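Local coordinates for caspase-3 (PDB 6WI4), which is a coral cysteine protease of the caspase family that probably cleaves proteins after aspartate residues during apoptosis, at residues R48-F52 and Y227-E231; A82-L88 and P122-Q128. One frame throughout, in Å; residues are numbered along the deposited sequence.

Contact 1 of 2, residues R48-F52 and Y227-E231; sequences RALKF and YFFPE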
loop_
_atom_site.group_PDB
_atom_site.type_symbol
_atom_site.label_atom_id
_atom_site.label_comp_id
_atom_site.label_asym_id
_atom_site.label_seq_id
_atom_site.Cartn_x
_atom_site.Cartn_y
_atom_site.Cartn_z
ATOM N N ARG A 48 -0.336 7.986 -11.173
ATOM C CA ARG A 48 -0.543 9.052 -12.157
ATOM C C ARG A 48 -1.517 8.616 -13.247
ATOM O O ARG A 48 -2.388 9.393 -13.658
ATOM C CB ARG A 48 0.795 9.470 -12.776
ATOM C CG ARG A 48 1.666 10.270 -11.825
ATOM C CD ARG A 48 2.873 10.920 -12.518
ATOM N NE ARG A 48 3.749 9.946 -13.173
ATOM C CZ ARG A 48 4.860 9.451 -12.632
ATOM N NH1 ARG A 48 5.233 9.839 -11.417
ATOM N NH2 ARG A 48 5.595 8.568 -13.302
ATOM N N ALA A 49 -1.370 7.380 -13.736
ATOM C CA ALA A 49 -2.262 6.876 -14.776
ATOM C C ALA A 49 -3.694 6.729 -14.284
ATOM O O ALA A 49 -4.633 6.804 -15.088
ATOM C CB ALA A 49 -1.741 5.546 -15.300
ATOM N N LEU A 50 -3.891 6.510 -12.980
ATOM C CA LEU A 50 -5.229 6.480 -12.409
ATOM C C LEU A 50 -5.769 7.878 -12.112
ATOM O O LEU A 50 -6.853 8.001 -11.528
ATOM C CB LEU A 50 -5.230 5.631 -11.132
ATOM C CG LEU A 50 -4.792 4.179 -11.285
ATOM C CD1 LEU A 50 -4.741 3.512 -9.912
ATOM C CD2 LEU A 50 -5.741 3.434 -12.201
ATOM N N LYS A 51 -5.005 8.921 -12.465
ATOM C CA LYS A 51 -5.405 10.326 -12.437
ATOM C C LYS A 51 -5.320 10.913 -11.032
ATOM O O LYS A 51 -6.087 11.808 -10.682
ATOM C CB LYS A 51 -6.809 10.512 -13.044
ATOM C CG LYS A 51 -6.894 10.049 -14.506
ATOM C CD LYS A 51 -8.297 10.190 -15.082
ATOM C CE LYS A 51 -8.694 11.649 -15.235
ATOM N NZ LYS A 51 -7.808 12.394 -16.171
ATOM N N PHE A 52 -4.339 10.471 -10.250
ATOM C CA PHE A 52 -4.063 11.057 -8.949
ATOM C C PHE A 52 -2.874 12.013 -9.025
ATOM O O PHE A 52 -2.011 11.912 -9.904
ATOM C CB PHE A 52 -3.803 9.960 -7.907
ATOM C CG PHE A 52 -5.057 9.246 -7.458
ATOM C CD1 PHE A 52 -5.683 8.340 -8.298
ATOM C CD2 PHE A 52 -5.615 9.489 -6.204
ATOM C CE1 PHE A 52 -6.852 7.681 -7.901
ATOM C CE2 PHE A 52 -6.784 8.839 -5.805
ATOM C CZ PHE A 52 -7.401 7.942 -6.658
ATOM N N TYR A 227 -14.529 1.442 -8.893
ATOM C CA TYR A 227 -14.014 1.451 -10.253
ATOM C C TYR A 227 -13.237 2.739 -10.473
ATOM O O TYR A 227 -13.751 3.827 -10.200
ATOM C CB TYR A 227 -15.148 1.370 -11.273
ATOM C CG TYR A 227 -15.887 0.055 -11.339
ATOM C CD1 TYR A 227 -15.412 -0.988 -12.125
ATOM C CD2 TYR A 227 -17.075 -0.124 -10.656
ATOM C CE1 TYR A 227 -16.098 -2.184 -12.211
ATOM C CE2 TYR A 227 -17.769 -1.318 -10.738
ATOM C CZ TYR A 227 -17.271 -2.341 -11.514
ATOM O OH TYR A 227 -17.951 -3.537 -11.599
ATOM N N PHE A 228 -12.003 2.616 -10.967
ATOM C CA PHE A 228 -11.213 3.811 -11.242
ATOM C C PHE A 228 -11.720 4.568 -12.466
ATOM O O PHE A 228 -11.473 5.773 -12.573
ATOM C CB PHE A 228 -9.732 3.435 -11.393
ATOM C CG PHE A 228 -9.077 3.096 -10.085
ATOM C CD1 PHE A 228 -8.728 4.090 -9.196
ATOM C CD2 PHE A 228 -8.856 1.777 -9.731
ATOM C CE1 PHE A 228 -8.142 3.786 -7.980
ATOM C CE2 PHE A 228 -8.273 1.461 -8.515
ATOM C CZ PHE A 228 -7.916 2.454 -7.640
ATOM N N PHE A 229 -12.455 3.909 -13.359
ATOM C CA PHE A 229 -13.005 4.545 -14.560
ATOM C C PHE A 229 -14.426 4.046 -14.749
ATOM O O PHE A 229 -14.713 3.248 -15.646
ATOM C CB PHE A 229 -12.126 4.253 -15.774
ATOM C CG PHE A 229 -10.723 4.762 -15.611
ATOM C CD1 PHE A 229 -10.422 6.085 -15.892
ATOM C CD2 PHE A 229 -9.719 3.933 -15.135
ATOM C CE1 PHE A 229 -9.133 6.572 -15.726
ATOM C CE2 PHE A 229 -8.416 4.417 -14.961
ATOM C CZ PHE A 229 -8.129 5.737 -15.257
ATOM N N PRO A 230 -15.349 4.499 -13.903
ATOM C CA PRO A 230 -16.706 3.934 -13.928
ATOM C C PRO A 230 -17.442 4.210 -15.219
ATOM O O PRO A 230 -18.435 3.530 -15.503
ATOM C CB PRO A 230 -17.394 4.595 -12.724
ATOM C CG PRO A 230 -16.574 5.784 -12.393
ATOM C CD PRO A 230 -15.180 5.524 -12.854
ATOM N N GLU A 231 -16.966 5.155 -16.032
ATOM C CA GLU A 231 -17.603 5.427 -17.314
ATOM C C GLU A 231 -17.541 4.233 -18.258
ATOM O O GLU A 231 -18.329 4.165 -19.206
ATOM C CB GLU A 231 -16.954 6.649 -17.967
ATOM C CG GLU A 231 -15.485 6.455 -18.317
ATOM C CD GLU A 231 -14.548 6.994 -17.251
ATOM O OE1 GLU A 231 -13.474 7.518 -17.627
ATOM O OE2 GLU A 231 -14.884 6.893 -16.046
HETATM O O HOH W 1 -9.411 6.926 -11.124
#
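A helix end can meet a distant chain terminus almost wholly through side-chain shape, and R48-F52 against Y227-E231 is a clear case. The helix 36-49 finishes in a Schellman motif: K51 takes a positive phi of 80°, and its N bonds back to R48 O at 2.9 Å. That turn spreads L50, K51 and F52 before the two phenylalanines of the C-terminal segment. In the mt rotamer L50 packs against both rings: its CD1 sits over the face of F228, 4.0 Å from the ring centroid and 12° off the normal, a CH-pi contact, while its CD2 lies near F228 CG and 4.0 Å from CE2 of F229. F228 also receives F52 at its ring edge, CE1 to CE1 at 4.1 Å. The edge of the F229 ring takes the chain of K51, with CD of K51 3.8 Å from CE1 of F229, and the carbonyl of A49, whose O is 3.7 Å from CZ. R11 links the two backbones from outside, bonding to K51 and to F228 O. Between the segments, one water donates to both L50 O and F228 O, 2.8 Å each, so two acceptors that cannot bond each other are joined through solvent.

Contact 2 of 2, residues A82-L88 and P122-Q128; sequences AFIFSIL and PKMFFFQ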
loop_
_atom_site.group_PDB
_atom_site.type_symbol
_atom_site.label_atom_id
_atom_site.label_comp_id
_atom_site.label_asym_id
_atom_site.label_seq_id
_atom_site.Cartn_x
_atom_site.Cartn_y
_atom_site.Cartn_z
ATOM N N ALA A 82 -11.306 10.743 -3.940
ATOM C CA ALA A 82 -10.662 9.589 -3.319
ATOM C C ALA A 82 -9.318 10.026 -2.755
ATOM O O ALA A 82 -8.837 11.122 -3.042
ATOM C CB ALA A 82 -10.490 8.452 -4.329
ATOM N N PHE A 83 -8.701 9.143 -1.964
ATOM C CA PHE A 83 -7.377 9.388 -1.393
ATOM C C PHE A 83 -6.597 8.087 -1.383
ATOM O O PHE A 83 -7.162 7.036 -1.071
ATOM C CB PHE A 83 -7.469 9.949 0.034
ATOM C CG PHE A 83 -6.137 10.089 0.728
ATOM C CD1 PHE A 83 -5.234 11.062 0.325
ATOM C CD2 PHE A 83 -5.797 9.262 1.789
ATOM C CE1 PHE A 83 -4.002 11.191 0.961
ATOM C CE2 PHE A 83 -4.571 9.385 2.427
ATOM C CZ PHE A 83 -3.672 10.357 2.009
ATOM N N ILE A 84 -5.303 8.159 -1.704
ATOM C CA ILE A 84 -4.415 6.997 -1.697
ATOM C C ILE A 84 -3.224 7.287 -0.798
ATOM O O ILE A 84 -2.608 8.353 -0.912
ATOM C CB ILE A 84 -3.933 6.647 -3.115
ATOM C CG1 ILE A 84 -5.084 6.065 -3.929
ATOM C CG2 ILE A 84 -2.718 5.698 -3.066
ATOM C CD1 ILE A 84 -4.717 5.790 -5.385
ATOM N N PHE A 85 -2.882 6.327 0.063
ATOM C CA PHE A 85 -1.659 6.359 0.857
ATOM C C PHE A 85 -0.929 5.037 0.673
ATOM O O PHE A 85 -1.532 3.973 0.822
ATOM C CB PHE A 85 -1.969 6.588 2.342
ATOM C CG PHE A 85 -0.759 6.580 3.225
ATOM C CD1 PHE A 85 -0.243 5.385 3.717
ATOM C CD2 PHE A 85 -0.158 7.767 3.594
ATOM C CE1 PHE A 85 0.867 5.376 4.531
ATOM C CE2 PHE A 85 0.961 7.761 4.419
ATOM C CZ PHE A 85 1.460 6.567 4.891
ATOM N N SER A 86 0.365 5.091 0.372
ATOM C CA SER A 86 1.124 3.858 0.198
ATOM C C SER A 86 2.474 4.002 0.879
ATOM O O SER A 86 3.057 5.086 0.911
ATOM C CB SER A 86 1.298 3.501 -1.291
ATOM O OG SER A 86 2.070 4.490 -1.975
ATOM N N ILE A 87 2.966 2.905 1.440
ATOM C CA ILE A 87 4.263 2.943 2.096
ATOM C C ILE A 87 5.006 1.649 1.816
ATOM O O ILE A 87 4.424 0.560 1.816
ATOM C CB ILE A 87 4.136 3.223 3.610
ATOM C CG1 ILE A 87 5.527 3.428 4.223
ATOM C CG2 ILE A 87 3.335 2.135 4.305
ATOM C CD1 ILE A 87 5.496 4.152 5.579
ATOM N N LEU A 88 6.299 1.790 1.544
ATOM C CA LEU A 88 7.209 0.704 1.212
ATOM C C LEU A 88 8.315 0.744 2.255
ATOM O O LEU A 88 9.118 1.683 2.265
ATOM C CB LEU A 88 7.769 0.893 -0.203
ATOM C CG LEU A 88 6.801 1.415 -1.269
ATOM C CD1 LEU A 88 7.593 1.807 -2.520
ATOM C CD2 LEU A 88 5.762 0.349 -1.608
ATOM N N PRO A 122 -13.618 6.884 -0.986
ATOM C CA PRO A 122 -12.679 5.777 -0.760
ATOM C C PRO A 122 -11.323 6.271 -0.285
ATOM O O PRO A 122 -10.743 7.208 -0.845
ATOM C CB PRO A 122 -12.597 5.087 -2.126
ATOM C CG PRO A 122 -13.186 6.042 -3.103
ATOM C CD PRO A 122 -14.131 6.924 -2.365
ATOM N N LYS A 123 -10.827 5.624 0.765
ATOM C CA LYS A 123 -9.522 5.898 1.354
ATOM C C LYS A 123 -8.725 4.614 1.247
ATOM O O LYS A 123 -8.989 3.659 1.984
ATOM C CB LYS A 123 -9.666 6.354 2.805
ATOM C CG LYS A 123 -10.502 7.642 2.934
ATOM C CD LYS A 123 -11.004 7.872 4.348
ATOM C CE LYS A 123 -12.366 7.211 4.615
ATOM N NZ LYS A 123 -13.506 7.953 3.991
ATOM N N MET A 124 -7.778 4.588 0.319
ATOM C CA MET A 124 -7.045 3.377 -0.031
ATOM C C MET A 124 -5.657 3.419 0.583
ATOM O O MET A 124 -4.925 4.392 0.395
ATOM C CB MET A 124 -6.930 3.239 -1.545
ATOM C CG MET A 124 -8.259 3.090 -2.256
ATOM S SD MET A 124 -8.093 3.376 -4.026
ATOM C CE MET A 124 -8.556 5.109 -4.103
ATOM N N PHE A 125 -5.282 2.351 1.278
ATOM C CA PHE A 125 -3.949 2.215 1.849
ATOM C C PHE A 125 -3.280 0.979 1.266
ATOM O O PHE A 125 -3.887 -0.097 1.239
ATOM C CB PHE A 125 -4.033 2.120 3.373
ATOM C CG PHE A 125 -4.402 3.407 4.019
ATOM C CD1 PHE A 125 -5.697 3.885 3.951
ATOM C CD2 PHE A 125 -3.444 4.168 4.663
ATOM C CE1 PHE A 125 -6.036 5.095 4.532
ATOM C CE2 PHE A 125 -3.777 5.373 5.237
ATOM C CZ PHE A 125 -5.077 5.833 5.174
ATOM N N PHE A 126 -2.050 1.135 0.779
ATOM C CA PHE A 126 -1.270 0.035 0.227
ATOM C C PHE A 126 0.005 -0.127 1.038
ATOM O O PHE A 126 0.726 0.851 1.260
ATOM C CB PHE A 126 -0.903 0.279 -1.240
ATOM C CG PHE A 126 -2.081 0.490 -2.142
ATOM C CD1 PHE A 126 -2.632 1.751 -2.307
ATOM C CD2 PHE A 126 -2.613 -0.575 -2.858
ATOM C CE1 PHE A 126 -3.714 1.950 -3.152
ATOM C CE2 PHE A 126 -3.703 -0.382 -3.701
ATOM C CZ PHE A 126 -4.245 0.883 -3.850
ATOM N N PHE A 127 0.305 -1.355 1.448
ATOM C CA PHE A 127 1.465 -1.625 2.292
ATOM C C PHE A 127 2.345 -2.677 1.646
ATOM O O PHE A 127 1.881 -3.791 1.382
ATOM C CB PHE A 127 1.046 -2.128 3.674
ATOM C CG PHE A 127 0.179 -1.190 4.434
ATOM C CD1 PHE A 127 0.735 -0.152 5.156
ATOM C CD2 PHE A 127 -1.192 -1.338 4.437
ATOM C CE1 PHE A 127 -0.075 0.733 5.860
ATOM C CE2 PHE A 127 -2.008 -0.465 5.159
ATOM C CZ PHE A 127 -1.444 0.568 5.869
ATOM N N GLN A 128 3.623 -2.353 1.439
ATOM C CA GLN A 128 4.649 -3.349 1.163
ATOM C C GLN A 128 5.603 -3.305 2.354
ATOM O O GLN A 128 6.398 -2.371 2.485
ATOM C CB GLN A 128 5.373 -3.082 -0.152
ATOM C CG GLN A 128 6.625 -3.945 -0.353
ATOM C CD GLN A 128 6.343 -5.437 -0.260
ATOM O OE1 GLN A 128 5.359 -5.937 -0.816
ATOM N NE2 GLN A 128 7.216 -6.161 0.436
#
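Six backbone hydrogen bonds join A82-L88 to P122-Q128 in the ladder of two neighbouring parallel strands, central to the six-stranded sheet of the caspase fold. F85 N to M124 O is the shortest at 2.8 Å, and M124 N to F83 O, 2.9 Å, is nearly linear at 179°. As parallel pairing requires, F83, F85 and I87 use both N and O toward the second strand, whereas I84, S86 and L88 turn their backbone bonds to strand 13-18. CA-H...O contacts fill the gaps, such as F125 CA to F85 O at 3.2 Å. The polar side chains bond beyond the pair: S86 OG bonds to V15 O, K123 NZ to L118 O and K121 O, and Q128 NE2 to an acidic side chain of the bound peptide, which places the C-terminal end of strand 123-128 at the substrate-binding site. Packing follows the two faces. F83, F85, I87, K123, F125 and F127 share one, where the rings of F85 and F125 meet obliquely, centroids 5.5 Å apart. On the other, beneath helices 36-49 and 168-180, I84 touches both M124 and F126: its CG1 lies 3.6 Å from CE of M124, and its CG2 3.9 Å from CE1 of F126.

The pair illustrates how chemistry follows depth. Contact 2 is fully buried, its centre about 4 Å from the centre of the chain, and joins two strands by direct backbone bonding; contact 1, its centre about 17 Å from it and only partly buried, joins a helix end to a C-terminal loop through side chains and one bridging water. It buries 237 Å² against 654 Å² for the strand pair. The two share no helix or strand, yet they touch, with centres 15 Å apart: F52 CZ lies 3.7 Å from I84 CD1, and F228 CZ is 3.7 Å from M124 SD. The rings of F52 and F228 thus continue the hydrophobic core from the start of the strands outward.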